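Local coordinates for designed protein (Trypanosoma brucei, PDB 6IEV), which has a thioredoxin-type fold without cysteines, is of unknown function and is probably inactive in disulfide exchange, at residues Y73-T77 with S78-E82; Y87-S91 with V92-V96. All coordinates share one frame; numbering follows the deposited sequence.

Interaction 1. Residues Y73-T77 with S78-E82; sequences YSVDT and STNPE
Asp-76 turns its CG away from its own backbone N (chi1 170°), and this carries the carboxylate forward over the turn to Ser-78 and Thr-79. Ser-78 meets it with its own hydroxyl folded in between backbone N and carbonyl carbon. Two donors of Ser-78 grip the same oxygen. The backbone N of Ser-78 lies 2.8 Å from Asp-76 OD1 and approaches from above the carboxylate plane, with an N-H...O angle of 144°. Ser-78 OG bonds to Asp-76 OD1 at 2.9 Å on the syn side, closer to the plane. Both come from one face of the carboxylate, and together they probably restrict its rotation. Thr-79 crosses Asp-76 at about a right angle. Thr-79 OG1 lies 3.3 Å from both Asp-76 OD2 and Asp-76 O; any bond there is weak, and its single proton is not assigned. The backbone closes the same turn. Thr-79 N bonds to Asp-76 O at 3.2 Å, from well above the carbonyl plane. A weak bond from Asn-80 N to Thr-77 O (3.4 Å) continues the winding toward the helix. On the inner side, Val-75 CG1 packs on Asn-80 CB at 3.8 Å. Val-75 also touches Ile-43 and Phe-45 of strand 40-46 and Leu-31 of helix 28-35, within the core. The carboxylate-to-backbone bond makes an Asx turn, laid over a beta turn of residues 76-79. It joins strand 70-76 to helix 81-86, a strand-to-helix connection of the thioredoxin fold.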
loop_
_atom_site.group_PDB
_atom_site.type_symbol
_atom_site.label_atom_id
_atom_site.label_comp_id
_atom_site.label_asym_id
_atom_site.label_seq_id
_atom_site.Cartn_x
_atom_site.Cartn_y
_atom_site.Cartn_z
ATOM N N TYR A 73 -6.238 -13.014 -9.914
ATOM C CA TYR A 73 -6.707 -14.354 -10.240
ATOM C C TYR A 73 -5.516 -15.282 -10.425
ATOM O O TYR A 73 -4.416 -14.848 -10.787
ATOM C CB TYR A 73 -7.582 -14.358 -11.509
ATOM C CG TYR A 73 -8.798 -13.442 -11.405
ATOM C CD1 TYR A 73 -9.975 -13.879 -10.788
ATOM C CD2 TYR A 73 -8.764 -12.142 -11.913
ATOM C CE1 TYR A 73 -11.085 -13.060 -10.690
ATOM C CE2 TYR A 73 -9.872 -11.303 -11.810
ATOM C CZ TYR A 73 -11.027 -11.771 -11.203
ATOM O OH TYR A 73 -12.131 -10.959 -11.116
ATOM N N SER A 74 -5.765 -16.563 -10.174
ATOM C CA SER A 74 -4.781 -17.627 -10.287
ATOM C C SER A 74 -5.315 -18.718 -11.215
ATOM O O SER A 74 -6.430 -19.216 -11.021
ATOM C CB SER A 74 -4.506 -18.230 -8.901
ATOM O OG SER A 74 -3.353 -19.044 -8.940
ATOM N N VAL A 75 -4.508 -19.143 -12.182
ATOM C CA VAL A 75 -4.933 -20.178 -13.112
ATOM C C VAL A 75 -3.885 -21.281 -13.123
ATOM O O VAL A 75 -2.744 -21.053 -13.535
ATOM C CB VAL A 75 -5.154 -19.621 -14.523
ATOM C CG1 VAL A 75 -5.418 -20.790 -15.503
ATOM C CG2 VAL A 75 -6.304 -18.614 -14.499
ATOM N N ASP A 76 -4.263 -22.470 -12.676
ATOM C CA ASP A 76 -3.341 -23.599 -12.739
ATOM C C ASP A 76 -3.369 -24.173 -14.157
ATOM O O ASP A 76 -4.336 -24.840 -14.535
ATOM C CB ASP A 76 -3.727 -24.639 -11.689
ATOM C CG ASP A 76 -2.970 -25.974 -11.851
ATOM O OD1 ASP A 76 -2.055 -26.100 -12.704
ATOM O OD2 ASP A 76 -3.331 -26.927 -11.131
ATOM N N THR A 77 -2.296 -23.956 -14.929
ATOM C CA THR A 77 -2.303 -24.392 -16.322
ATOM C C THR A 77 -2.344 -25.906 -16.467
ATOM O O THR A 77 -2.745 -26.389 -17.531
ATOM C CB THR A 77 -1.089 -23.875 -17.107
ATOM O OG1 THR A 77 0.110 -24.458 -16.589
ATOM C CG2 THR A 77 -1.012 -22.376 -17.041
ATOM N N SER A 78 -1.929 -26.668 -15.448
ATOM C CA SER A 78 -1.903 -28.120 -15.618
ATOM C C SER A 78 -3.304 -28.712 -15.626
ATOM O O SER A 78 -3.478 -29.835 -16.101
ATOM C CB SER A 78 -1.065 -28.795 -14.528
ATOM O OG SER A 78 -1.826 -28.955 -13.346
ATOM N N THR A 79 -4.285 -28.017 -15.043
ATOM C CA THR A 79 -5.689 -28.411 -15.112
ATOM C C THR A 79 -6.547 -27.480 -15.971
ATOM O O THR A 79 -7.757 -27.694 -16.070
ATOM C CB THR A 79 -6.275 -28.500 -13.699
ATOM O OG1 THR A 79 -6.002 -27.283 -12.982
ATOM C CG2 THR A 79 -5.662 -29.669 -12.951
ATOM N N ASN A 80 -5.962 -26.442 -16.572
ATOM C CA ASN A 80 -6.685 -25.490 -17.419
ATOM C C ASN A 80 -5.944 -25.267 -18.741
ATOM O O ASN A 80 -5.480 -24.164 -19.026
ATOM C CB ASN A 80 -6.843 -24.158 -16.690
ATOM C CG ASN A 80 -8.143 -24.050 -15.940
ATOM O OD1 ASN A 80 -9.149 -23.621 -16.499
ATOM N ND2 ASN A 80 -8.130 -24.417 -14.655
ATOM N N PRO A 81 -5.837 -26.292 -19.585
ATOM C CA PRO A 81 -5.129 -26.066 -20.864
ATOM C C PRO A 81 -5.836 -25.082 -21.798
ATOM O O PRO A 81 -5.164 -24.307 -22.492
ATOM C CB PRO A 81 -5.043 -27.479 -21.461
ATOM C CG PRO A 81 -6.173 -28.240 -20.864
ATOM C CD PRO A 81 -6.371 -27.656 -19.459
ATOM N N GLU A 82 -7.163 -25.035 -21.793
ATOM C CA GLU A 82 -7.867 -24.077 -22.642
ATOM C C GLU A 82 -7.549 -22.622 -22.243
ATOM O O GLU A 82 -7.402 -21.748 -23.110
ATOM C CB GLU A 82 -9.333 -24.489 -22.598
ATOM C CG GLU A 82 -9.134 -26.015 -22.806
ATOM C CD GLU A 82 -10.185 -26.868 -22.083
ATOM O OE1 GLU A 82 -10.009 -26.982 -20.849
ATOM O OE2 GLU A 82 -10.942 -27.592 -22.736
#

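Interaction 2. Residues Y87-S91 with V92-V96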
loop_
_atom_site.group_PDB
_atom_site.type_symbol
_atom_site.label_atom_id
_atom_site.label_comp_id
_atom_site.label_asym_id
_atom_site.label_seq_id
_atom_site.Cartn_x
_atom_site.Cartn_y
_atom_site.Cartn_z
ATOM N N TYR A 87 -4.841 -17.462 -23.763
ATOM C CA TYR A 87 -3.994 -16.321 -23.462
ATOM C C TYR A 87 -2.571 -16.486 -23.968
ATOM O O TYR A 87 -1.712 -15.666 -23.633
ATOM C CB TYR A 87 -4.006 -16.059 -21.950
ATOM C CG TYR A 87 -5.279 -15.394 -21.511
ATOM C CD1 TYR A 87 -6.423 -16.146 -21.271
ATOM C CD2 TYR A 87 -5.350 -14.018 -21.355
ATOM C CE1 TYR A 87 -7.606 -15.538 -20.884
ATOM C CE2 TYR A 87 -6.523 -13.403 -20.959
ATOM C CZ TYR A 87 -7.646 -14.166 -20.725
ATOM O OH TYR A 87 -8.823 -13.569 -20.338
ATOM N N ASN A 88 -2.300 -17.532 -24.756
ATOM C CA ASN A 88 -0.999 -17.712 -25.397
ATOM C C ASN A 88 0.147 -17.707 -24.387
ATOM O O ASN A 88 1.162 -17.034 -24.567
ATOM C CB ASN A 88 -0.782 -16.665 -26.488
ATOM C CG ASN A 88 -1.245 -17.157 -27.844
ATOM O OD1 ASN A 88 -2.200 -16.629 -28.418
ATOM N ND2 ASN A 88 -0.592 -18.207 -28.347
ATOM N N ILE A 89 -0.018 -18.479 -23.318
ATOM C CA ILE A 89 0.984 -18.547 -22.259
ATOM C C ILE A 89 2.079 -19.511 -22.691
ATOM O O ILE A 89 1.836 -20.712 -22.850
ATOM C CB ILE A 89 0.371 -19.004 -20.931
ATOM C CG1 ILE A 89 -0.784 -18.089 -20.517
ATOM C CG2 ILE A 89 1.467 -19.117 -19.885
ATOM C CD1 ILE A 89 -0.394 -16.620 -20.401
ATOM N N THR A 90 3.300 -18.997 -22.812
ATOM C CA THR A 90 4.414 -19.777 -23.315
ATOM C C THR A 90 5.354 -20.270 -22.220
ATOM O O THR A 90 6.107 -21.219 -22.455
ATOM C CB THR A 90 5.214 -18.938 -24.317
ATOM O OG1 THR A 90 5.782 -17.812 -23.643
ATOM C CG2 THR A 90 4.298 -18.419 -25.409
ATOM N N SER A 91 5.323 -19.671 -21.036
ATOM C CA SER A 91 6.076 -20.190 -19.903
ATOM C C SER A 91 5.342 -19.814 -18.626
ATOM O O SER A 91 4.527 -18.894 -18.609
ATOM C CB SER A 91 7.519 -19.673 -19.883
ATOM O OG SER A 91 7.569 -18.282 -20.144
ATOM N N VAL A 92 5.630 -20.544 -17.555
ATOM C CA VAL A 92 5.031 -20.247 -16.261
ATOM C C VAL A 92 6.166 -19.989 -15.277
ATOM O O VAL A 92 7.275 -20.503 -15.465
ATOM C CB VAL A 92 4.111 -21.383 -15.782
ATOM C CG1 VAL A 92 3.065 -21.725 -16.841
ATOM C CG2 VAL A 92 4.925 -22.602 -15.365
ATOM N N PRO A 93 5.957 -19.164 -14.247
ATOM C CA PRO A 93 4.721 -18.395 -14.086
ATOM C C PRO A 93 4.710 -17.179 -14.992
ATOM O O PRO A 93 5.764 -16.635 -15.309
ATOM C CB PRO A 93 4.749 -17.992 -12.613
ATOM C CG PRO A 93 6.194 -17.906 -12.296
ATOM C CD PRO A 93 6.850 -19.013 -13.089
ATOM N N THR A 94 3.522 -16.786 -15.431
ATOM C CA THR A 94 3.331 -15.564 -16.198
ATOM C C THR A 94 2.171 -14.789 -15.598
ATOM O O THR A 94 1.167 -15.376 -15.186
ATOM C CB THR A 94 3.055 -15.849 -17.687
ATOM O OG1 THR A 94 4.192 -16.491 -18.260
ATOM C CG2 THR A 94 2.791 -14.557 -18.453
ATOM N N PHE A 95 2.322 -13.471 -15.556
ATOM C CA PHE A 95 1.276 -12.560 -15.142
ATOM C C PHE A 95 0.702 -11.851 -16.355
ATOM O O PHE A 95 1.448 -11.374 -17.208
ATOM C CB PHE A 95 1.835 -11.532 -14.165
ATOM C CG PHE A 95 2.330 -12.130 -12.885
ATOM C CD1 PHE A 95 1.464 -12.318 -11.823
ATOM C CD2 PHE A 95 3.659 -12.514 -12.746
ATOM C CE1 PHE A 95 1.906 -12.869 -10.638
ATOM C CE2 PHE A 95 4.116 -13.063 -11.560
ATOM C CZ PHE A 95 3.236 -13.247 -10.507
ATOM N N VAL A 96 -0.621 -11.749 -16.412
ATOM C CA VAL A 96 -1.318 -10.994 -17.446
ATOM C C VAL A 96 -2.166 -9.925 -16.768
ATOM O O VAL A 96 -2.827 -10.199 -15.757
ATOM C CB VAL A 96 -2.201 -11.905 -18.315
ATOM C CG1 VAL A 96 -3.033 -11.069 -19.281
ATOM C CG2 VAL A 96 -1.335 -12.939 -19.074
#
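The Tyr-87 ring leans obliquely on Val-96, with Tyr-87 CD2 at 4.3 Å from Val-96 CG1. Its hydroxyl is held farther along the same strand by a hydrogen bond to Glu-98. A second flat group is the peptide between Val-92 and Pro-93, which is cis. The Pro-93 CB leaves its CA away from residues 87-91, and the side chain touches Arg-52 and Pro-110. Between these two flat groups Ile-89 fills the inside of the bend. Ile-89 CD1 reaches Val-96 CG2 at 4.0 Å. Its CG2 branch, anti to the backbone N, lies near two residues. Ile-89 CG2 is 4.3 Å from Val-92 CG1 and 4.1 Å from Thr-94 OG1, and the Ile-89 and Thr-94 side chains run past each other in opposite directions. Thr-94 carries the one polar link across the bend. With chi1 at -63°, OG1 sits beside its own backbone N and donates to Ser-91 O, three residues back. The modelled separation of Thr-94 OG1 and Ser-91 O is 2.5 Å, very short, so its exact length is doubtful. Thr-94 and Val-96 face the bend, while Phe-95 between them starts away from it and packs on Ile-112 and Leu-115 of helix 112-123. The chain doubles back here: the end-to-end directions of 87-91 and 92-96 differ by 144°. The reversal starts at a Schellman motif that ends helix 81-86, with Asn-88 at positive phi as its C-prime residue. It finishes at the cis proline just before strand 94-99. A cis proline at this point, in the loop leading into the strand, is a hallmark of the thioredoxin fold; in active relatives the equivalent proline lies next to the redox site.

In the fold
Interactions 1 and 2 follow one another along the chain, one at each end of helix 81-86. Residues 73-82 lead into the helix from strand 70-76, and residues 87-96 lead out of it to strand 94-99. Both strands belong to the same sheet, and strand 40-46 lies between them. The contact centres are about 10 Å apart. They meet directly where Thr-77 OG1 lies 4.0 Å from Val-92 CG1. Thr-77, Ser-78 and Val-92 all touch Leu-47. The loop from Leu-47 to Arg-52, before helix 53-66, probably corresponds to the region of the redox-active cysteines in thioredoxins, which this chain lacks.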